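Local coordinates for H subunit of photosynthetic reaction center complex (Rhodopseudomonas palustris, PDB 6Z5S), which probably caps the cytoplasmic face of the photosynthetic reaction centre, anchored by a single transmembrane helix, and supports proton delivery to the secondary quinone, at residues D[31-36]-D[55-60]; D[126-131]-D[168-173]; D[164-169]-D[176-181]; D[216-221]-D[236-241]. One frame throughout, in Å; residues are numbered along the deposited sequence.

Contact 1: residues D[31-36]-D[55-60]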
loop_
_atom_site.group_PDB
_atom_site.type_symbol
_atom_site.label_atom_id
_atom_site.label_comp_id
_atom_site.label_asym_id
_atom_site.label_seq_id
_atom_site.Cartn_x
_atom_site.Cartn_y
_atom_site.Cartn_z
ATOM N N GLU D 31 -18.711 11.348 -4.121
ATOM C CA GLU D 31 -18.753 10.330 -5.165
ATOM C C GLU D 31 -19.330 9.023 -4.649
ATOM O O GLU D 31 -19.954 8.277 -5.410
ATOM C CB GLU D 31 -17.356 10.084 -5.724
ATOM C CG GLU D 31 -16.756 11.253 -6.454
ATOM C CD GLU D 31 -17.676 11.813 -7.509
ATOM O OE1 GLU D 31 -18.111 12.973 -7.365
ATOM O OE2 GLU D 31 -17.960 11.093 -8.486
ATOM N N ASP D 32 -19.117 8.721 -3.369
ATOM C CA ASP D 32 -19.663 7.506 -2.776
ATOM C C ASP D 32 -21.182 7.466 -2.815
ATOM O O ASP D 32 -21.763 6.388 -2.657
ATOM C CB ASP D 32 -19.216 7.376 -1.324
ATOM C CG ASP D 32 -17.782 6.925 -1.182
ATOM O OD1 ASP D 32 -17.180 6.496 -2.184
ATOM O OD2 ASP D 32 -17.257 6.998 -0.054
ATOM N N LYS D 33 -21.841 8.608 -2.995
ATOM C CA LYS D 33 -23.287 8.704 -2.874
ATOM C C LYS D 33 -23.986 8.714 -4.224
ATOM O O LYS D 33 -25.054 9.313 -4.361
ATOM C CB LYS D 33 -23.666 9.945 -2.073
ATOM C CG LYS D 33 -23.125 9.920 -0.675
ATOM C CD LYS D 33 -23.910 10.810 0.234
ATOM C CE LYS D 33 -23.395 10.709 1.643
ATOM N NZ LYS D 33 -24.173 11.561 2.563
ATOM N N ARG D 34 -23.411 8.055 -5.218
ATOM C CA ARG D 34 -24.025 7.962 -6.530
ATOM C C ARG D 34 -24.952 6.764 -6.663
ATOM O O ARG D 34 -25.615 6.627 -7.692
ATOM C CB ARG D 34 -22.949 7.908 -7.613
ATOM C CG ARG D 34 -22.208 9.213 -7.811
ATOM C CD ARG D 34 -21.587 9.278 -9.185
ATOM N NE ARG D 34 -20.918 10.548 -9.432
ATOM C CZ ARG D 34 -21.536 11.658 -9.817
ATOM N NH1 ARG D 34 -22.847 11.666 -9.998
ATOM N NH2 ARG D 34 -20.841 12.762 -10.022
ATOM N N GLU D 35 -25.010 5.895 -5.661
ATOM C CA GLU D 35 -25.974 4.809 -5.630
ATOM C C GLU D 35 -26.588 4.755 -4.244
ATOM O O GLU D 35 -25.910 5.021 -3.252
ATOM C CB GLU D 35 -25.338 3.453 -5.963
ATOM C CG GLU D 35 -24.752 3.346 -7.360
ATOM C CD GLU D 35 -25.726 2.767 -8.374
ATOM O OE1 GLU D 35 -26.884 2.489 -8.006
ATOM O OE2 GLU D 35 -25.329 2.586 -9.542
ATOM N N GLY D 36 -27.868 4.415 -4.183
ATOM C CA GLY D 36 -28.517 4.191 -2.909
ATOM C C GLY D 36 -29.040 5.423 -2.221
ATOM O O GLY D 36 -29.192 5.412 -1.000
ATOM N N PRO D 55 -22.439 15.402 2.934
ATOM C CA PRO D 55 -22.173 15.595 1.509
ATOM C C PRO D 55 -23.388 15.134 0.731
ATOM O O PRO D 55 -23.653 13.934 0.653
ATOM C CB PRO D 55 -20.935 14.735 1.255
ATOM C CG PRO D 55 -21.001 13.678 2.272
ATOM C CD PRO D 55 -21.933 14.093 3.376
ATOM N N ALA D 56 -24.153 16.063 0.182
ATOM C CA ALA D 56 -25.329 15.666 -0.561
ATOM C C ALA D 56 -24.907 14.878 -1.796
ATOM O O ALA D 56 -23.837 15.120 -2.355
ATOM C CB ALA D 56 -26.148 16.883 -0.966
ATOM N N PRO D 57 -25.703 13.901 -2.211
ATOM C CA PRO D 57 -25.406 13.179 -3.438
ATOM C C PRO D 57 -25.263 14.137 -4.602
ATOM O O PRO D 57 -25.970 15.151 -4.675
ATOM C CB PRO D 57 -26.626 12.267 -3.611
ATOM C CG PRO D 57 -27.090 12.039 -2.243
ATOM C CD PRO D 57 -26.840 13.308 -1.493
ATOM N N PRO D 58 -24.344 13.866 -5.516
ATOM C CA PRO D 58 -24.178 14.738 -6.679
ATOM C C PRO D 58 -25.300 14.536 -7.683
ATOM O O PRO D 58 -26.170 13.679 -7.532
ATOM C CB PRO D 58 -22.832 14.298 -7.247
ATOM C CG PRO D 58 -22.713 12.888 -6.837
ATOM C CD PRO D 58 -23.381 12.758 -5.512
ATOM N N ASP D 59 -25.267 15.357 -8.726
ATOM C CA ASP D 59 -26.230 15.220 -9.801
ATOM C C ASP D 59 -26.028 13.885 -10.509
ATOM O O ASP D 59 -24.919 13.347 -10.524
ATOM C CB ASP D 59 -26.088 16.358 -10.803
ATOM C CG ASP D 59 -25.995 17.697 -10.140
ATOM O OD1 ASP D 59 -24.902 18.294 -10.169
ATOM O OD2 ASP D 59 -27.012 18.157 -9.584
ATOM N N PRO D 60 -27.081 13.330 -11.104
ATOM C CA PRO D 60 -26.953 12.024 -11.751
ATOM C C PRO D 60 -25.897 12.041 -12.842
ATOM O O PRO D 60 -25.790 12.993 -13.616
ATOM C CB PRO D 60 -28.351 11.781 -12.323
ATOM C CG PRO D 60 -29.238 12.606 -11.488
ATOM C CD PRO D 60 -28.461 13.829 -11.156
#
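Arg34 lays one face of its guanidinium on the ring of Pro58, whose CG stands 3.3 Å above the plane, over its centre. The same group also reaches past the proline: Arg34 NH1 donates to Asp59 O at 2.7 Å, with the acceptor almost in the guanidinium plane. Lys33 works at the other end of the proline-rich run. Its chain, extended beyond CG, carries NZ to Pro55 O, a hydrogen bond of 3.1 Å, and leaves it 3.5 Å from Pro55 CD, crossing that ring at about a right angle. Between the two basic residues the backbone carbonyl Lys33 O rests against Pro57 CB (3.4 Å). In the second shell, Glu31 OE2 takes the NE of Arg34 at 3.2 Å in a salt bridge that also lies near the guanidinium plane, so two bonds at its edge fix how the flat group is turned over Pro58. NZ of Lys33 is likewise shared, with Ile52 O and, in a salt bridge, with a cardiolipin phosphate oxygen. Another cardiolipin touches Ala56. Just where helix 9-31 gives way to the extramembrane chain, the arrangement is that of a lipid-headgroup site.

Contact 2: residues D[126-131]-D[168-173]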
loop_
_atom_site.group_PDB
_atom_site.type_symbol
_atom_site.label_atom_id
_atom_site.label_comp_id
_atom_site.label_asym_id
_atom_site.label_seq_id
_atom_site.Cartn_x
_atom_site.Cartn_y
_atom_site.Cartn_z
ATOM N N LEU D 126 -21.792 -9.641 -28.752
ATOM C CA LEU D 126 -22.317 -10.978 -28.548
ATOM C C LEU D 126 -22.291 -11.304 -27.066
ATOM O O LEU D 126 -21.427 -10.814 -26.338
ATOM C CB LEU D 126 -21.494 -12.017 -29.317
ATOM C CG LEU D 126 -21.492 -11.843 -30.832
ATOM C CD1 LEU D 126 -20.561 -12.852 -31.472
ATOM C CD2 LEU D 126 -22.896 -11.971 -31.387
ATOM N N PRO D 127 -23.224 -12.121 -26.592
ATOM C CA PRO D 127 -23.205 -12.509 -25.177
ATOM C C PRO D 127 -21.877 -13.146 -24.802
ATOM O O PRO D 127 -21.342 -13.981 -25.531
ATOM C CB PRO D 127 -24.363 -13.502 -25.071
ATOM C CG PRO D 127 -25.275 -13.112 -26.172
ATOM C CD PRO D 127 -24.398 -12.662 -27.293
ATOM N N ILE D 128 -21.341 -12.736 -23.656
ATOM C CA ILE D 128 -20.054 -13.253 -23.216
ATOM C C ILE D 128 -20.199 -14.535 -22.406
ATOM O O ILE D 128 -19.288 -15.365 -22.401
ATOM C CB ILE D 128 -19.292 -12.190 -22.415
ATOM C CG1 ILE D 128 -20.095 -11.760 -21.195
ATOM C CG2 ILE D 128 -18.997 -10.994 -23.281
ATOM C CD1 ILE D 128 -19.396 -10.739 -20.349
ATOM N N ILE D 129 -21.316 -14.717 -21.709
ATOM C CA ILE D 129 -21.557 -15.932 -20.942
ATOM C C ILE D 129 -22.366 -16.861 -21.835
ATOM O O ILE D 129 -23.552 -16.640 -22.071
ATOM C CB ILE D 129 -22.272 -15.641 -19.626
ATOM C CG1 ILE D 129 -21.478 -14.627 -18.810
ATOM C CG2 ILE D 129 -22.457 -16.919 -18.841
ATOM C CD1 ILE D 129 -21.957 -14.483 -17.396
ATOM N N VAL D 130 -21.716 -17.906 -22.341
ATOM C CA VAL D 130 -22.355 -18.811 -23.297
ATOM C C VAL D 130 -21.974 -20.238 -22.969
ATOM O O VAL D 130 -20.934 -20.502 -22.355
ATOM C CB VAL D 130 -21.947 -18.490 -24.748
ATOM C CG1 VAL D 130 -22.477 -17.140 -25.161
ATOM C CG2 VAL D 130 -20.446 -18.526 -24.883
ATOM N N PRO D 131 -22.811 -21.193 -23.370
ATOM C CA PRO D 131 -22.426 -22.598 -23.228
ATOM C C PRO D 131 -21.257 -22.916 -24.142
ATOM O O PRO D 131 -21.087 -22.304 -25.196
ATOM C CB PRO D 131 -23.686 -23.361 -23.648
ATOM C CG PRO D 131 -24.776 -22.359 -23.641
ATOM C CD PRO D 131 -24.147 -21.057 -23.967
ATOM N N VAL D 168 -19.242 -20.630 -20.056
ATOM C CA VAL D 168 -17.984 -19.925 -19.894
ATOM C C VAL D 168 -18.146 -18.475 -20.320
ATOM O O VAL D 168 -19.066 -18.109 -21.057
ATOM C CB VAL D 168 -16.843 -20.587 -20.690
ATOM C CG1 VAL D 168 -16.705 -22.034 -20.288
ATOM C CG2 VAL D 168 -17.103 -20.469 -22.168
ATOM N N ASP D 169 -17.222 -17.654 -19.839
ATOM C CA ASP D 169 -17.138 -16.245 -20.180
ATOM C C ASP D 169 -16.113 -16.077 -21.292
ATOM O O ASP D 169 -14.983 -16.560 -21.175
ATOM C CB ASP D 169 -16.739 -15.425 -18.953
ATOM C CG ASP D 169 -16.834 -13.930 -19.183
ATOM O OD1 ASP D 169 -16.826 -13.488 -20.348
ATOM O OD2 ASP D 169 -16.920 -13.187 -18.184
ATOM N N ARG D 170 -16.507 -15.409 -22.367
ATOM C CA ARG D 170 -15.579 -15.140 -23.453
ATOM C C ARG D 170 -14.754 -13.893 -23.156
ATOM O O ARG D 170 -15.191 -12.986 -22.445
ATOM C CB ARG D 170 -16.327 -14.960 -24.769
ATOM C CG ARG D 170 -17.209 -16.121 -25.152
ATOM C CD ARG D 170 -17.782 -15.919 -26.540
ATOM N NE ARG D 170 -18.479 -14.644 -26.664
ATOM C CZ ARG D 170 -17.972 -13.567 -27.254
ATOM N NH1 ARG D 170 -18.677 -12.448 -27.314
ATOM N NH2 ARG D 170 -16.757 -13.608 -27.779
ATOM N N ALA D 171 -13.531 -13.881 -23.687
ATOM C CA ALA D 171 -12.588 -12.772 -23.563
ATOM C C ALA D 171 -12.058 -12.661 -22.140
ATOM O O ALA D 171 -11.110 -11.915 -21.878
ATOM C CB ALA D 171 -13.223 -11.452 -24.007
ATOM N N GLU D 172 -12.665 -13.401 -21.216
ATOM C CA GLU D 172 -12.103 -13.677 -19.898
ATOM C C GLU D 172 -12.322 -15.172 -19.730
ATOM O O GLU D 172 -13.340 -15.586 -19.172
ATOM C CB GLU D 172 -12.785 -12.870 -18.797
ATOM C CG GLU D 172 -13.180 -11.456 -19.197
ATOM C CD GLU D 172 -14.159 -10.820 -18.223
ATOM O OE1 GLU D 172 -15.372 -10.809 -18.519
ATOM O OE2 GLU D 172 -13.716 -10.321 -17.167
ATOM N N VAL D 173 -11.376 -15.976 -20.206
ATOM C CA VAL D 173 -11.606 -17.414 -20.287
ATOM C C VAL D 173 -11.783 -17.956 -18.872
ATOM O O VAL D 173 -10.849 -17.972 -18.066
ATOM C CB VAL D 173 -10.481 -18.123 -21.052
ATOM C CG1 VAL D 173 -10.432 -17.591 -22.459
ATOM C CG2 VAL D 173 -9.129 -17.871 -20.415
#
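Val168 and Val130 form a hydrogen-bonded antiparallel pair, Val168 N giving to Val130 O at 2.9 Å and Val130 N returning to Val168 O at 3.0 Å; this joins strand 129-131, at one edge of the sheet within this chain, to strand 161-169 of the PRC-barrel domain in a four-stranded antiparallel sheet. Next comes Asp169, a non-hydrogen-bonded pair with Ile129. With CG anti to its backbone N (chi1 -171°), its side chain runs alongside that of Ile128, and OD1 lies 3.5 Å from Ile128 CB. Arg170 prolongs the ladder beyond the regular strand, its N donating to Ile128 O at 2.8 Å. Its side chain then follows the neighbouring backbone: the methylenes lean on Val130 CG2, the chain bends at chi3, and the edge of the guanidinium meets successive carbonyls. NH1 makes a weak bond to Leu126 O, while its main polar partner is Asp124 in a salt bridge. An alanine here would probably leave Asp124 without this counter-charge and the carbonyls of Leu126 and Pro127 without their side-chain donor. The straightest of the side-chain bonds is Arg170 NE to Pro127 O, 3.1 Å long with an N-H...O angle of 168°.

Contact 3: residues D[164-169]-D[176-181]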
loop_
_atom_site.group_PDB
_atom_site.type_symbol
_atom_site.label_atom_id
_atom_site.label_comp_id
_atom_site.label_asym_id
_atom_site.label_seq_id
_atom_site.Cartn_x
_atom_site.Cartn_y
_atom_site.Cartn_z
ATOM N N THR D 164 -24.680 -31.082 -17.427
ATOM C CA THR D 164 -24.829 -31.260 -18.864
ATOM C C THR D 164 -23.876 -30.395 -19.675
ATOM O O THR D 164 -23.324 -30.860 -20.675
ATOM C CB THR D 164 -26.271 -30.948 -19.270
ATOM O OG1 THR D 164 -27.127 -32.004 -18.825
ATOM C CG2 THR D 164 -26.396 -30.797 -20.774
ATOM N N GLU D 165 -23.659 -29.150 -19.266
ATOM C CA GLU D 165 -22.840 -28.237 -20.044
ATOM C C GLU D 165 -22.180 -27.236 -19.113
ATOM O O GLU D 165 -22.711 -26.908 -18.052
ATOM C CB GLU D 165 -23.675 -27.514 -21.104
ATOM C CG GLU D 165 -22.864 -26.746 -22.127
ATOM C CD GLU D 165 -21.975 -27.642 -22.961
ATOM O OE1 GLU D 165 -22.286 -28.846 -23.091
ATOM O OE2 GLU D 165 -20.963 -27.144 -23.493
ATOM N N VAL D 166 -21.013 -26.757 -19.523
ATOM C CA VAL D 166 -20.262 -25.754 -18.784
ATOM C C VAL D 166 -20.403 -24.432 -19.519
ATOM O O VAL D 166 -20.045 -24.328 -20.697
ATOM C CB VAL D 166 -18.786 -26.150 -18.638
ATOM C CG1 VAL D 166 -18.007 -25.044 -17.960
ATOM C CG2 VAL D 166 -18.673 -27.437 -17.858
ATOM N N TRP D 167 -20.934 -23.428 -18.834
ATOM C CA TRP D 167 -21.054 -22.093 -19.393
ATOM C C TRP D 167 -19.805 -21.297 -19.056
ATOM O O TRP D 167 -19.361 -21.288 -17.905
ATOM C CB TRP D 167 -22.290 -21.383 -18.851
ATOM C CG TRP D 167 -23.569 -21.942 -19.345
ATOM C CD1 TRP D 167 -23.961 -23.242 -19.315
ATOM C CD2 TRP D 167 -24.640 -21.215 -19.940
ATOM N NE1 TRP D 167 -25.209 -23.374 -19.859
ATOM C CE2 TRP D 167 -25.650 -22.139 -20.249
ATOM C CE3 TRP D 167 -24.842 -19.871 -20.246
ATOM C CZ2 TRP D 167 -26.843 -21.764 -20.844
ATOM C CZ3 TRP D 167 -26.023 -19.501 -20.835
ATOM C CH2 TRP D 167 -27.011 -20.441 -21.128
ATOM N N VAL D 168 -19.242 -20.630 -20.056
ATOM C CA VAL D 168 -17.984 -19.925 -19.894
ATOM C C VAL D 168 -18.146 -18.475 -20.320
ATOM O O VAL D 168 -19.066 -18.109 -21.057
ATOM C CB VAL D 168 -16.843 -20.587 -20.690
ATOM C CG1 VAL D 168 -16.705 -22.034 -20.288
ATOM C CG2 VAL D 168 -17.103 -20.469 -22.168
ATOM N N ASP D 169 -17.222 -17.654 -19.839
ATOM C CA ASP D 169 -17.138 -16.245 -20.180
ATOM C C ASP D 169 -16.113 -16.077 -21.292
ATOM O O ASP D 169 -14.983 -16.560 -21.175
ATOM C CB ASP D 169 -16.739 -15.425 -18.953
ATOM C CG ASP D 169 -16.834 -13.930 -19.183
ATOM O OD1 ASP D 169 -16.826 -13.488 -20.348
ATOM O OD2 ASP D 169 -16.920 -13.187 -18.184
ATOM N N ARG D 176 -18.187 -19.989 -15.665
ATOM C CA ARG D 176 -19.079 -19.263 -14.770
ATOM C C ARG D 176 -20.243 -20.106 -14.272
ATOM O O ARG D 176 -20.592 -20.026 -13.094
ATOM C CB ARG D 176 -19.627 -18.009 -15.456
ATOM C CG ARG D 176 -18.580 -17.046 -15.987
ATOM C CD ARG D 176 -17.429 -16.852 -15.023
ATOM N NE ARG D 176 -17.717 -15.855 -13.999
ATOM C CZ ARG D 176 -17.357 -14.578 -14.070
ATOM N NH1 ARG D 176 -16.696 -14.128 -15.127
ATOM N NH2 ARG D 176 -17.660 -13.748 -13.083
ATOM N N TYR D 177 -20.856 -20.914 -15.130
ATOM C CA TYR D 177 -22.026 -21.681 -14.735
ATOM C C TYR D 177 -21.907 -23.111 -15.227
ATOM O O TYR D 177 -21.293 -23.383 -16.260
ATOM C CB TYR D 177 -23.315 -21.064 -15.280
ATOM C CG TYR D 177 -23.548 -19.660 -14.800
ATOM C CD1 TYR D 177 -24.194 -19.420 -13.601
ATOM C CD2 TYR D 177 -23.113 -18.576 -15.537
ATOM C CE1 TYR D 177 -24.400 -18.141 -13.155
ATOM C CE2 TYR D 177 -23.317 -17.294 -15.099
ATOM C CZ TYR D 177 -23.959 -17.083 -13.907
ATOM O OH TYR D 177 -24.165 -15.801 -13.465
ATOM N N LEU D 178 -22.499 -24.023 -14.466
ATOM C CA LEU D 178 -22.725 -25.397 -14.886
ATOM C C LEU D 178 -24.198 -25.565 -15.210
ATOM O O LEU D 178 -25.055 -25.237 -14.387
ATOM C CB LEU D 178 -22.327 -26.392 -13.798
ATOM C CG LEU D 178 -20.952 -26.253 -13.160
ATOM C CD1 LEU D 178 -20.783 -27.310 -12.094
ATOM C CD2 LEU D 178 -19.870 -26.371 -14.209
ATOM N N GLU D 179 -24.491 -26.046 -16.408
ATOM C CA GLU D 179 -25.857 -26.410 -16.734
ATOM C C GLU D 179 -26.174 -27.740 -16.077
ATOM O O GLU D 179 -25.346 -28.650 -16.065
ATOM C CB GLU D 179 -26.053 -26.503 -18.244
ATOM C CG GLU D 179 -27.467 -26.225 -18.692
ATOM C CD GLU D 179 -27.546 -25.854 -20.155
ATOM O OE1 GLU D 179 -26.580 -26.131 -20.892
ATOM O OE2 GLU D 179 -28.573 -25.281 -20.571
ATOM N N VAL D 180 -27.371 -27.851 -15.520
ATOM C CA VAL D 180 -27.781 -29.040 -14.793
ATOM C C VAL D 180 -29.116 -29.498 -15.340
ATOM O O VAL D 180 -30.113 -28.774 -15.239
ATOM C CB VAL D 180 -27.885 -28.788 -13.285
ATOM C CG1 VAL D 180 -28.442 -30.004 -12.612
ATOM C CG2 VAL D 180 -26.523 -28.449 -12.720
ATOM N N GLU D 181 -29.125 -30.679 -15.946
ATOM C CA GLU D 181 -30.356 -31.393 -16.235
ATOM C C GLU D 181 -30.957 -31.832 -14.912
ATOM O O GLU D 181 -30.383 -32.675 -14.217
ATOM C CB GLU D 181 -30.064 -32.590 -17.132
ATOM C CG GLU D 181 -31.281 -33.364 -17.576
ATOM C CD GLU D 181 -32.152 -32.575 -18.527
ATOM O OE1 GLU D 181 -31.625 -31.679 -19.218
ATOM O OE2 GLU D 181 -33.364 -32.856 -18.591
#
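Trp167 and Glu179 meet on one face of the hairpin of strands 161-169 and 174-182, with the indole presenting its edge and the carboxylate standing nearly upright to it, the two planes 82° apart. NE1 points at Glu179 OE1, a weak bond of 3.2 Å. Glu179, extended beyond CG, brings its carboxylate to the rim of the indole, where OE1 also lies 3.2 Å from Glu165 CB. Arg133 holds that same oxygen in a salt bridge, so the negative charge is probably balanced there. Beside the indole, Tyr177 packs CB against CB of Trp167 at 3.7 Å, while its ring leads away and its hydroxyl bonds to Glu232. Val166 and Leu178 run alongside each other on the reverse face, CG2 of Val166 4.0 Å from CD2 of Leu178. Further along, Asp169 and Arg176 also run alongside each other and close a long salt bridge, OD2 to NH1 3.2 Å; the stronger partner of Arg176 is an acidic side chain of another protein. An alanine in place of Trp167 would probably open a gap between Pro131, Ile129 and Leu190, which touch the indole, and cost Glu179 one of its donors. Trp167 O accepts from both Arg176 N (2.8 Å) and Tyr177 N (3.2 Å), a classic beta bulge set in the antiparallel hairpin of the PRC-barrel sheet.

Contact 4: residues D[216-221]-D[236-241]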
loop_
_atom_site.group_PDB
_atom_site.type_symbol
_atom_site.label_atom_id
_atom_site.label_comp_id
_atom_site.label_asym_id
_atom_site.label_seq_id
_atom_site.Cartn_x
_atom_site.Cartn_y
_atom_site.Cartn_z
ATOM N N ALA D 216 -35.052 -27.976 -8.581
ATOM C CA ALA D 216 -36.197 -27.742 -9.448
ATOM C C ALA D 216 -36.596 -26.274 -9.462
ATOM O O ALA D 216 -37.101 -25.781 -10.475
ATOM C CB ALA D 216 -37.374 -28.607 -9.009
ATOM N N GLY D 217 -36.367 -25.562 -8.365
ATOM C CA GLY D 217 -36.810 -24.192 -8.243
ATOM C C GLY D 217 -35.840 -23.132 -8.697
ATOM O O GLY D 217 -36.177 -21.947 -8.643
ATOM N N VAL D 218 -34.646 -23.511 -9.139
ATOM C CA VAL D 218 -33.676 -22.519 -9.610
ATOM C C VAL D 218 -34.278 -21.748 -10.777
ATOM O O VAL D 218 -34.851 -22.365 -11.695
ATOM C CB VAL D 218 -32.366 -23.207 -10.021
ATOM C CG1 VAL D 218 -31.374 -22.201 -10.558
ATOM C CG2 VAL D 218 -31.778 -23.952 -8.844
ATOM N N PRO D 219 -34.200 -20.418 -10.795
ATOM C CA PRO D 219 -34.806 -19.657 -11.894
ATOM C C PRO D 219 -34.154 -19.998 -13.224
ATOM O O PRO D 219 -32.933 -19.940 -13.370
ATOM C CB PRO D 219 -34.552 -18.200 -11.497
ATOM C CG PRO D 219 -34.279 -18.236 -10.046
ATOM C CD PRO D 219 -33.599 -19.534 -9.788
ATOM N N THR D 220 -34.981 -20.354 -14.197
ATOM C CA THR D 220 -34.494 -20.792 -15.494
ATOM C C THR D 220 -34.328 -19.614 -16.442
ATOM O O THR D 220 -35.081 -18.639 -16.395
ATOM C CB THR D 220 -35.448 -21.811 -16.109
ATOM O OG1 THR D 220 -36.739 -21.216 -16.267
ATOM C CG2 THR D 220 -35.565 -23.025 -15.218
ATOM N N THR D 221 -33.331 -19.719 -17.313
ATOM C CA THR D 221 -33.082 -18.695 -18.317
ATOM C C THR D 221 -34.063 -18.835 -19.473
ATOM O O THR D 221 -34.432 -19.945 -19.864
ATOM C CB THR D 221 -31.643 -18.789 -18.823
ATOM O OG1 THR D 221 -31.465 -17.903 -19.931
ATOM C CG2 THR D 221 -31.314 -20.204 -19.249
ATOM N N CYS D 236 -27.929 -16.561 -8.902
ATOM C CA CYS D 236 -27.029 -16.420 -7.763
ATOM C C CYS D 236 -27.788 -16.093 -6.486
ATOM O O CYS D 236 -27.371 -16.499 -5.401
ATOM C CB CYS D 236 -25.967 -15.361 -8.042
ATOM S SG CYS D 236 -25.153 -15.509 -9.637
ATOM N N ALA D 237 -28.923 -15.405 -6.591
ATOM C CA ALA D 237 -29.707 -15.075 -5.413
ATOM C C ALA D 237 -30.470 -16.281 -4.896
ATOM O O ALA D 237 -30.591 -16.465 -3.682
ATOM C CB ALA D 237 -30.668 -13.937 -5.738
ATOM N N TYR D 238 -30.998 -17.108 -5.798
ATOM C CA TYR D 238 -31.624 -18.346 -5.365
ATOM C C TYR D 238 -30.632 -19.211 -4.614
ATOM O O TYR D 238 -30.985 -19.859 -3.625
ATOM C CB TYR D 238 -32.187 -19.103 -6.564
ATOM C CG TYR D 238 -32.933 -20.350 -6.179
ATOM C CD1 TYR D 238 -34.286 -20.308 -5.902
ATOM C CD2 TYR D 238 -32.286 -21.567 -6.085
ATOM C CE1 TYR D 238 -34.969 -21.438 -5.547
ATOM C CE2 TYR D 238 -32.961 -22.700 -5.726
ATOM C CZ TYR D 238 -34.302 -22.632 -5.460
ATOM O OH TYR D 238 -34.983 -23.768 -5.103
ATOM N N TYR D 239 -29.383 -19.232 -5.063
ATOM C CA TYR D 239 -28.400 -20.036 -4.349
ATOM C C TYR D 239 -27.930 -19.372 -3.063
ATOM O O TYR D 239 -27.638 -20.067 -2.088
ATOM C CB TYR D 239 -27.217 -20.346 -5.253
ATOM C CG TYR D 239 -27.539 -21.425 -6.245
ATOM C CD1 TYR D 239 -27.472 -22.757 -5.891
ATOM C CD2 TYR D 239 -27.938 -21.110 -7.528
ATOM C CE1 TYR D 239 -27.776 -23.744 -6.797
ATOM C CE2 TYR D 239 -28.239 -22.086 -8.436
ATOM C CZ TYR D 239 -28.158 -23.399 -8.066
ATOM O OH TYR D 239 -28.466 -24.366 -8.985
ATOM N N GLY D 240 -27.853 -18.043 -3.031
ATOM C CA GLY D 240 -27.497 -17.362 -1.803
ATOM C C GLY D 240 -28.557 -17.439 -0.731
ATOM O O GLY D 240 -28.229 -17.346 0.454
ATOM N N ALA D 241 -29.823 -17.586 -1.118
ATOM C CA ALA D 241 -30.881 -17.719 -0.125
ATOM C C ALA D 241 -30.656 -18.926 0.767
ATOM O O ALA D 241 -30.973 -18.885 1.959
ATOM C CB ALA D 241 -32.239 -17.818 -0.812
#
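Val218 is wedged between two tyrosines of helix 229-245, and the packing is closest here. Its CA sits over the face of the Tyr238 ring, 3.9 Å from the centroid and 12° off the normal, a CH-pi contact. From there CG2 reaches both rings at once, lying 3.6 Å from Tyr238 CE2 and 3.7 Å from Tyr239 CZ, while CG1 approaches Tyr239 CE2. The first torsions part the rings: CG of Tyr238 is anti to the backbone N (chi1 -176°), whereas CG of Tyr239 is anti to the carbonyl carbon, so consecutive residues bracket one valine. This is a loop packed across a helix, joining the chain after strand 205-206 to helix 229-245, and Val189 of strand 188-192 also touches the valine. Both hydroxyls are satisfied by backbone, Tyr238 OH by Gln214 O and Tyr239 OH by Leu190 O, and Phe103 meets the Tyr238 ring edge-to-face. Away from the valine the contact thins. Pro219, partly exposed, offers CD to Tyr238 CB at 3.5 Å at the foot of the ring. Gly217 lies at the solvent side, its O above the same face of Tyr238, 3.4 Å from CE1, without a hydrogen bond.

In the fold
Contact 1 stands apart, its centre about 32 to 38 Å from the others, where helix 9-31 leaves the membrane; it closes before contact 2 opens, and the other three belong to the extramembrane part. Contact 3 begins on the stretch where contact 2 ends, their centres about 11 Å apart: both use strand 161-169, share Val168 and Asp169, and so line up three neighbouring strands, 129-131, 161-169 and 174-182, with Pro131 resting on Trp167. Contact 4 follows last, about 14 Å from contact 3, centre to centre, and touches it through Tyr177 OH and Cys236 SG. Sheet and helix 229-245 therefore pack together, well away from the lipid-binding end, consistent with a membrane-anchored globular subunit.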